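Local coordinates for protein acetyl-CoA acetyltransferase A (Ascaris suum, PDB 6BJA) that probably catalyses acyl transfer between acyl-CoA thioesters as a tetrameric thiolase, and binds coenzyme A, at residues Q160-C165 with I293-A298; A298-V303 with L331-E336. All blocks are in the same frame, centred on the assembly; numbering follows the deposited sequence.

Interaction 1. Residues Q160-C165 with I293-A298; sequences QPMGLC and IDFTVA
Phe295 meets Met162 and Cys165 with the far end of its ring. This is the tight, buried part of the contact. Phe295 CE1 lies 3.6 Å from Met162 O, and the carbonyl oxygen sits near the ring plane, at the edge. Cys165 CB reaches the same edge, 3.8 Å from Phe295 CE1. Phe295 CZ completes the row, 3.9 Å from Met162 CB. The first torsion of Phe295 (chi1 76°) puts CG between the backbone N and the carbonyl carbon. The sulfur of Met162 adds a Met-aromatic contact. Its SD is 5.0 Å from the centroid of the Phe295 ring, oblique at 31° from the ring normal. Thr296 OG1 lies above one face of the ring, offset toward the rim.

The contact joins the first turn of helix 162-172, with Pro161 at its N-cap position, to the 3-10 segment that leads into helix 298-310. It thus ties the N-terminal thiolase domain to the C-terminal one. Met162 also touches bound coenzyme A and packs on Gln70 of the second subunit. The pocket therefore borders this seam.

The other side is looser, and both Gln160 and Ile293 are partly exposed there. Ile293 CG1 rests 4.0 Å from Cys165 CB. Gln160 crosses Ile293 obliquely, with NE2 4.0 Å from Ile293 CD1. The same NE2 donates a long hydrogen bond to Cys165 SG, at 3.5 Å but nearly straight (165°). The sulfur lies almost in the amide plane, which favours one rotation of the amide. No hydrogen bond spans the two segments. Next to Ile293, Asp294 forms a salt bridge with Lys168 further along helix 162-172.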
ATOM      1  N   GLN A 160     -14.458  -4.711 -19.141  1.00 23.37           N
ATOM      2  CA  GLN A 160     -13.396  -4.474 -20.103  1.00 22.83           C
ATOM      3  C   GLN A 160     -13.296  -2.993 -20.353  1.00 21.10           C
ATOM      4  O   GLN A 160     -14.218  -2.246 -20.049  1.00 20.80           O
ATOM      5  CB  GLN A 160     -13.643  -5.205 -21.416  1.00 27.05           C
ATOM      6  CG  GLN A 160     -14.965  -4.910 -22.061  1.00 29.66           C
ATOM      7  CD  GLN A 160     -15.239  -5.874 -23.215  1.00 34.96           C
ATOM      8  OE1 GLN A 160     -14.830  -7.033 -23.173  1.00 41.94           O
ATOM      9  NE2 GLN A 160     -15.898  -5.387 -24.261  1.00 36.29           N
ATOM     10  N   PRO A 161     -12.173  -2.556 -20.920  1.00 22.41           N
ATOM     11  CA  PRO A 161     -11.980  -1.126 -21.141  1.00 21.68           C
ATOM     12  C   PRO A 161     -13.006  -0.547 -22.104  1.00 22.73           C
ATOM     13  O   PRO A 161     -13.417  -1.225 -23.039  1.00 21.20           O
ATOM     14  CB  PRO A 161     -10.573  -1.055 -21.745  1.00 22.65           C
ATOM     15  CG  PRO A 161      -9.911  -2.320 -21.300  1.00 23.98           C
ATOM     16  CD  PRO A 161     -10.979  -3.343 -21.271  1.00 24.11           C
ATOM     17  N   MET A 162     -13.405   0.700 -21.898  1.00 21.31           N
ATOM     18  CA  MET A 162     -14.326   1.337 -22.825  1.00 20.11           C
ATOM     19  C   MET A 162     -13.752   1.308 -24.258  1.00 20.24           C
ATOM     20  O   MET A 162     -14.507   1.165 -25.207  1.00 20.27           O
ATOM     21  CB  MET A 162     -14.644   2.766 -22.389  1.00 21.42           C
ATOM     22  CG  MET A 162     -15.597   2.841 -21.149  1.00 22.24           C
ATOM     23  SD  MET A 162     -15.955   4.559 -20.750  1.00 27.34           S
ATOM     24  CE  MET A 162     -14.372   5.222 -20.260  1.00 32.91           C
ATOM     25  N   GLY A 163     -12.437   1.404 -24.403  1.00 19.48           N
ATOM     26  CA  GLY A 163     -11.844   1.354 -25.737  1.00 18.95           C
ATOM     27  C   GLY A 163     -12.017   0.019 -26.436  1.00 21.68           C
ATOM     28  O   GLY A 163     -12.087  -0.034 -27.663  1.00 21.02           O
ATOM     29  N   LEU A 164     -12.072  -1.074 -25.688  1.00 21.21           N
ATOM     30  CA  LEU A 164     -12.371  -2.367 -26.285  1.00 21.45           C
ATOM     31  C   LEU A 164     -13.819  -2.421 -26.720  1.00 21.02           C
ATOM     32  O   LEU A 164     -14.131  -2.930 -27.785  1.00 21.26           O
ATOM     33  CB  LEU A 164     -12.077  -3.511 -25.313  1.00 21.32           C
ATOM     34  CG  LEU A 164     -12.296  -4.914 -25.883  1.00 24.64           C
ATOM     35  CD1 LEU A 164     -11.523  -5.139 -27.190  1.00 23.63           C
ATOM     36  CD2 LEU A 164     -11.887  -5.940 -24.853  1.00 26.88           C
ATOM     37  N   CYS A 165     -14.718  -1.919 -25.883  1.00 19.55           N
ATOM     38  CA  CYS A 165     -16.120  -1.799 -26.249  1.00 18.78           C
ATOM     39  C   CYS A 165     -16.295  -1.005 -27.542  1.00 18.57           C
ATOM     40  O   CYS A 165     -17.078  -1.357 -28.411  1.00 18.90           O
ATOM     41  CB  CYS A 165     -16.908  -1.123 -25.133  1.00 18.56           C
ATOM     42  SG  CYS A 165     -16.994  -2.096 -23.575  1.00 22.18           S
ATOM     43  N   ILE A 293     -21.877  -2.123 -24.073  1.00 18.44           N
ATOM     44  CA  ILE A 293     -20.840  -2.271 -25.083  1.00 18.32           C
ATOM     45  C   ILE A 293     -21.052  -1.279 -26.228  1.00 18.12           C
ATOM     46  O   ILE A 293     -20.094  -0.900 -26.903  1.00 19.94           O
ATOM     47  CB  ILE A 293     -20.794  -3.729 -25.610  1.00 22.29           C
ATOM     48  CG1 ILE A 293     -19.487  -3.957 -26.379  1.00 23.70           C
ATOM     49  CG2 ILE A 293     -22.007  -4.045 -26.447  1.00 21.35           C
ATOM     50  CD1 ILE A 293     -19.164  -5.433 -26.595  1.00 25.43           C
ATOM     51  N   ASP A 294     -22.301  -0.874 -26.445  1.00 17.42           N
ATOM     52  CA  ASP A 294     -22.669   0.000 -27.568  1.00 17.76           C
ATOM     53  C   ASP A 294     -22.732   1.484 -27.190  1.00 17.10           C
ATOM     54  O   ASP A 294     -23.368   2.277 -27.880  1.00 17.65           O
ATOM     55  CB  ASP A 294     -24.043  -0.417 -28.121  1.00 18.68           C
ATOM     56  CG  ASP A 294     -24.015  -1.775 -28.818  1.00 20.70           C
ATOM     57  OD1 ASP A 294     -23.066  -2.022 -29.591  1.00 22.36           O
ATOM     58  OD2 ASP A 294     -24.951  -2.602 -28.586  1.00 23.32           O
ATOM     59  N   PHE A 295     -22.122   1.847 -26.070  1.00 18.52           N
ATOM     60  CA  PHE A 295     -22.219   3.225 -25.559  1.00 17.31           C
ATOM     61  C   PHE A 295     -21.877   4.289 -26.608  1.00 15.79           C
ATOM     62  O   PHE A 295     -22.452   5.365 -26.596  1.00 16.31           O
ATOM     63  CB  PHE A 295     -21.328   3.409 -24.321  1.00 18.26           C
ATOM     64  CG  PHE A 295     -19.870   3.526 -24.617  1.00 17.44           C
ATOM     65  CD1 PHE A 295     -19.144   2.432 -25.044  1.00 19.41           C
ATOM     66  CD2 PHE A 295     -19.217   4.732 -24.443  1.00 17.24           C
ATOM     67  CE1 PHE A 295     -17.799   2.535 -25.328  1.00 20.85           C
ATOM     68  CE2 PHE A 295     -17.879   4.838 -24.706  1.00 18.98           C
ATOM     69  CZ  PHE A 295     -17.161   3.751 -25.159  1.00 19.47           C
ATOM     70  N   THR A 296     -20.993   3.954 -27.540  1.00 18.04           N
ATOM     71  CA  THR A 296     -20.549   4.901 -28.539  1.00 18.08           C
ATOM     72  C   THR A 296     -21.692   5.385 -29.446  1.00 17.45           C
ATOM     73  O   THR A 296     -21.592   6.474 -29.987  1.00 18.06           O
ATOM     74  CB  THR A 296     -19.418   4.274 -29.399  1.00 16.77           C
ATOM     75  OG1 THR A 296     -18.301   3.926 -28.566  1.00 18.92           O
ATOM     76  CG2 THR A 296     -18.909   5.244 -30.456  1.00 16.49           C
ATOM     77  N   VAL A 297     -22.755   4.592 -29.646  1.00 16.89           N
ATOM     78  CA  VAL A 297     -23.853   5.033 -30.514  1.00 17.12           C
ATOM     79  C   VAL A 297     -25.033   5.663 -29.772  1.00 17.99           C
ATOM     80  O   VAL A 297     -25.989   6.124 -30.400  1.00 19.98           O
ATOM     81  CB  VAL A 297     -24.384   3.874 -31.401  1.00 19.74           C
ATOM     82  CG1 VAL A 297     -23.222   3.270 -32.191  1.00 24.41           C
ATOM     83  CG2 VAL A 297     -25.120   2.836 -30.586  1.00 21.17           C
ATOM     84  N   ALA A 298     -24.955   5.747 -28.445  1.00 17.76           N
ATOM     85  CA  ALA A 298     -26.021   6.410 -27.691  1.00 18.18           C
ATOM     86  C   ALA A 298     -26.202   7.911 -28.011  1.00 16.38           C
ATOM     87  O   ALA A 298     -27.322   8.425 -27.969  1.00 18.56           O
ATOM     88  CB  ALA A 298     -25.784   6.232 -26.182  1.00 16.15           C
TER

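Interaction 2. Residues A298-V303 with L331-E336; sequences APALAV and LAFIKE
Phe333 brings its ring to helix 298-303 and makes most of the apolar contact. Its CG is anti to the backbone N (chi1 -176°), and CD1 and CE1 lie on the leading side of the ring. Val303 CG2 comes to the ring edge, near its plane, 3.7 Å from Phe333 CE1. The two side chains cross at about a right angle. Pro299 CB approaches obliquely, 3.9 Å from Phe333 CD1. The aliphatic part of Glu336 touches Ala300. Glu336 CG lies 3.8 Å from Ala300 CB, and Glu336 CB is nearly as close.

Ring and backbone also meet. Ala300 N sits at the edge of the ring, 3.9 Å from Phe333 CD1, in van der Waals contact.

No polar bond links the two segments. The carboxylate of Glu336 has its partner outside them: OE1 is hydrogen-bonded to Tyr173 OH. Glu336 CG is anti to the backbone N (chi1 -174°), and the bend at chi2 turns CD.

The axes of segments 298-303 and 331-336 approach to 9.2 Å and cross at -40°. The CA atoms of Ala300 and Phe333, the nearest pair across the segments, are 5.7 Å apart. The helices run side by side over the sheet of the C-terminal thiolase half. Pro299 and Val303 rest on strands 388-396 and 377-384, and also touch strand 319-322. Phe333 packs on Ala381 and Ile322, so its side chain touches strands 377-384 and 319-322 as well as helix 298-310.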
ATOM      1  N   ALA A 298     -24.955   5.747 -28.445  1.00 17.76           N
ATOM      2  CA  ALA A 298     -26.021   6.410 -27.691  1.00 18.18           C
ATOM      3  C   ALA A 298     -26.202   7.911 -28.011  1.00 16.38           C
ATOM      4  O   ALA A 298     -27.322   8.425 -27.969  1.00 18.56           O
ATOM      5  CB  ALA A 298     -25.784   6.232 -26.182  1.00 16.15           C
ATOM      6  N   PRO A 299     -25.111   8.634 -28.330  1.00 16.48           N
ATOM      7  CA  PRO A 299     -25.357  10.064 -28.555  1.00 17.51           C
ATOM      8  C   PRO A 299     -26.306  10.370 -29.711  1.00 16.50           C
ATOM      9  O   PRO A 299     -27.151  11.242 -29.564  1.00 18.53           O
ATOM     10  CB  PRO A 299     -23.956  10.622 -28.820  1.00 18.00           C
ATOM     11  CG  PRO A 299     -23.075   9.750 -28.011  1.00 16.47           C
ATOM     12  CD  PRO A 299     -23.675   8.346 -28.208  1.00 17.35           C
ATOM     13  N   ALA A 300     -26.199   9.660 -30.831  1.00 17.47           N
ATOM     14  CA  ALA A 300     -27.086   9.946 -31.940  1.00 19.42           C
ATOM     15  C   ALA A 300     -28.521   9.605 -31.558  1.00 19.44           C
ATOM     16  O   ALA A 300     -29.452  10.264 -32.017  1.00 21.93           O
ATOM     17  CB  ALA A 300     -26.672   9.167 -33.192  1.00 20.53           C
ATOM     18  N   LEU A 301     -28.700   8.601 -30.701  1.00 19.14           N
ATOM     19  CA  LEU A 301     -30.038   8.245 -30.236  1.00 19.88           C
ATOM     20  C   LEU A 301     -30.630   9.365 -29.387  1.00 21.95           C
ATOM     21  O   LEU A 301     -31.792   9.736 -29.547  1.00 22.23           O
ATOM     22  CB  LEU A 301     -30.001   6.932 -29.450  1.00 20.85           C
ATOM     23  CG  LEU A 301     -31.345   6.262 -29.210  1.00 35.35           C
ATOM     24  CD1 LEU A 301     -32.017   5.888 -30.538  1.00 39.48           C
ATOM     25  CD2 LEU A 301     -31.122   5.019 -28.346  1.00 32.22           C
ATOM     26  N   ALA A 302     -29.810   9.947 -28.520  1.00 20.01           N
ATOM     27  CA  ALA A 302     -30.280  11.052 -27.704  1.00 19.77           C
ATOM     28  C   ALA A 302     -30.645  12.245 -28.580  1.00 20.52           C
ATOM     29  O   ALA A 302     -31.643  12.920 -28.339  1.00 21.15           O
ATOM     30  CB  ALA A 302     -29.226  11.435 -26.685  1.00 19.21           C
ATOM     31  N   VAL A 303     -29.832  12.507 -29.600  1.00 18.56           N
ATOM     32  CA  VAL A 303     -30.079  13.640 -30.491  1.00 18.36           C
ATOM     33  C   VAL A 303     -31.359  13.434 -31.317  1.00 20.76           C
ATOM     34  O   VAL A 303     -32.119  14.375 -31.514  1.00 22.42           O
ATOM     35  CB  VAL A 303     -28.876  13.873 -31.419  1.00 18.58           C
ATOM     36  CG1 VAL A 303     -29.235  14.820 -32.581  1.00 20.35           C
ATOM     37  CG2 VAL A 303     -27.716  14.403 -30.614  1.00 20.19           C
ATOM     38  N   LEU A 331     -16.883   9.985 -35.550  1.00 16.33           N
ATOM     39  CA  LEU A 331     -17.227   9.405 -36.855  1.00 15.69           C
ATOM     40  C   LEU A 331     -18.610   8.755 -36.856  1.00 17.80           C
ATOM     41  O   LEU A 331     -19.390   8.918 -37.793  1.00 18.49           O
ATOM     42  CB  LEU A 331     -16.187   8.377 -37.256  1.00 18.08           C
ATOM     43  CG  LEU A 331     -14.857   8.986 -37.694  1.00 20.36           C
ATOM     44  CD1 LEU A 331     -13.797   7.929 -37.781  1.00 20.02           C
ATOM     45  CD2 LEU A 331     -14.984   9.736 -39.035  1.00 20.34           C
ATOM     46  N   ALA A 332     -18.917   8.003 -35.805  1.00 16.29           N
ATOM     47  CA  ALA A 332     -20.197   7.312 -35.745  1.00 18.20           C
ATOM     48  C   ALA A 332     -21.342   8.318 -35.685  1.00 19.48           C
ATOM     49  O   ALA A 332     -22.377   8.143 -36.314  1.00 18.16           O
ATOM     50  CB  ALA A 332     -20.241   6.371 -34.547  1.00 16.29           C
ATOM     51  N   PHE A 333     -21.156   9.375 -34.898  1.00 16.05           N
ATOM     52  CA  PHE A 333     -22.172  10.392 -34.722  1.00 17.85           C
ATOM     53  C   PHE A 333     -22.473  11.084 -36.048  1.00 18.66           C
ATOM     54  O   PHE A 333     -23.633  11.235 -36.436  1.00 17.37           O
ATOM     55  CB  PHE A 333     -21.664  11.382 -33.651  1.00 18.39           C
ATOM     56  CG  PHE A 333     -22.625  12.469 -33.257  1.00 17.49           C
ATOM     57  CD1 PHE A 333     -23.659  12.208 -32.350  1.00 18.15           C
ATOM     58  CD2 PHE A 333     -22.433  13.781 -33.694  1.00 16.78           C
ATOM     59  CE1 PHE A 333     -24.506  13.236 -31.925  1.00 17.87           C
ATOM     60  CE2 PHE A 333     -23.286  14.804 -33.277  1.00 18.97           C
ATOM     61  CZ  PHE A 333     -24.321  14.530 -32.398  1.00 18.46           C
ATOM     62  N   ILE A 334     -21.405  11.527 -36.715  1.00 16.85           N
ATOM     63  CA  ILE A 334     -21.503  12.225 -37.994  1.00 16.08           C
ATOM     64  C   ILE A 334     -22.172  11.332 -39.042  1.00 18.70           C
ATOM     65  O   ILE A 334     -23.045  11.790 -39.789  1.00 19.44           O
ATOM     66  CB  ILE A 334     -20.109  12.671 -38.442  1.00 16.72           C
ATOM     67  CG1 ILE A 334     -19.595  13.783 -37.538  1.00 17.56           C
ATOM     68  CG2 ILE A 334     -20.128  13.183 -39.879  1.00 18.48           C
ATOM     69  CD1 ILE A 334     -18.144  14.069 -37.700  1.00 17.89           C
ATOM     70  N   LYS A 335     -21.777  10.068 -39.081  1.00 18.72           N
ATOM     71  CA  LYS A 335     -22.329   9.148 -40.068  1.00 21.74           C
ATOM     72  C   LYS A 335     -23.797   8.848 -39.813  1.00 21.59           C
ATOM     73  O   LYS A 335     -24.627   8.855 -40.729  1.00 24.59           O
ATOM     74  CB  LYS A 335     -21.523   7.842 -40.085  1.00 20.43           C
ATOM     75  CG  LYS A 335     -21.881   6.912 -41.247  1.00 23.05           C
ATOM     76  CD  LYS A 335     -21.485   7.602 -42.540  1.00 32.55           C
ATOM     77  CE  LYS A 335     -21.843   6.840 -43.787  1.00 40.25           C
ATOM     78  NZ  LYS A 335     -21.504   7.753 -44.929  1.00 30.74           N
ATOM     79  N   GLU A 336     -24.133   8.573 -38.562  1.00 19.24           N
ATOM     80  CA  GLU A 336     -25.495   8.196 -38.227  1.00 18.74           C
ATOM     81  C   GLU A 336     -26.486   9.329 -38.478  1.00 21.12           C
ATOM     82  O   GLU A 336     -27.591   9.098 -38.973  1.00 24.49           O
ATOM     83  CB  GLU A 336     -25.554   7.745 -36.773  1.00 21.95           C
ATOM     84  CG  GLU A 336     -26.888   7.200 -36.381  1.00 23.76           C
ATOM     85  CD  GLU A 336     -27.217   5.884 -37.053  1.00 29.72           C
ATOM     86  OE1 GLU A 336     -26.287   5.142 -37.426  1.00 28.14           O
ATOM     87  OE2 GLU A 336     -28.419   5.591 -37.178  1.00 32.59           O
TER

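In the fold
Interactions 1 and 2 follow each other along the chain and share Ala298. This residue ends segment 293-298 and begins helix 298-310. Their centres are about 14 Å apart. Both lie near Cys383, a predicted proton acceptor: the side chains of Phe295 and Pro299 each come within about 4 Å of that of Cys383. Interaction 1 is the one at the pocket. The side chain of Met162 is about 3 Å from coenzyme A and about 6 Å from that of His355, another predicted proton acceptor. Interaction 2 stands further back. The side chain of Pro299 is about 12 Å from coenzyme A and about 11 Å from that of His355.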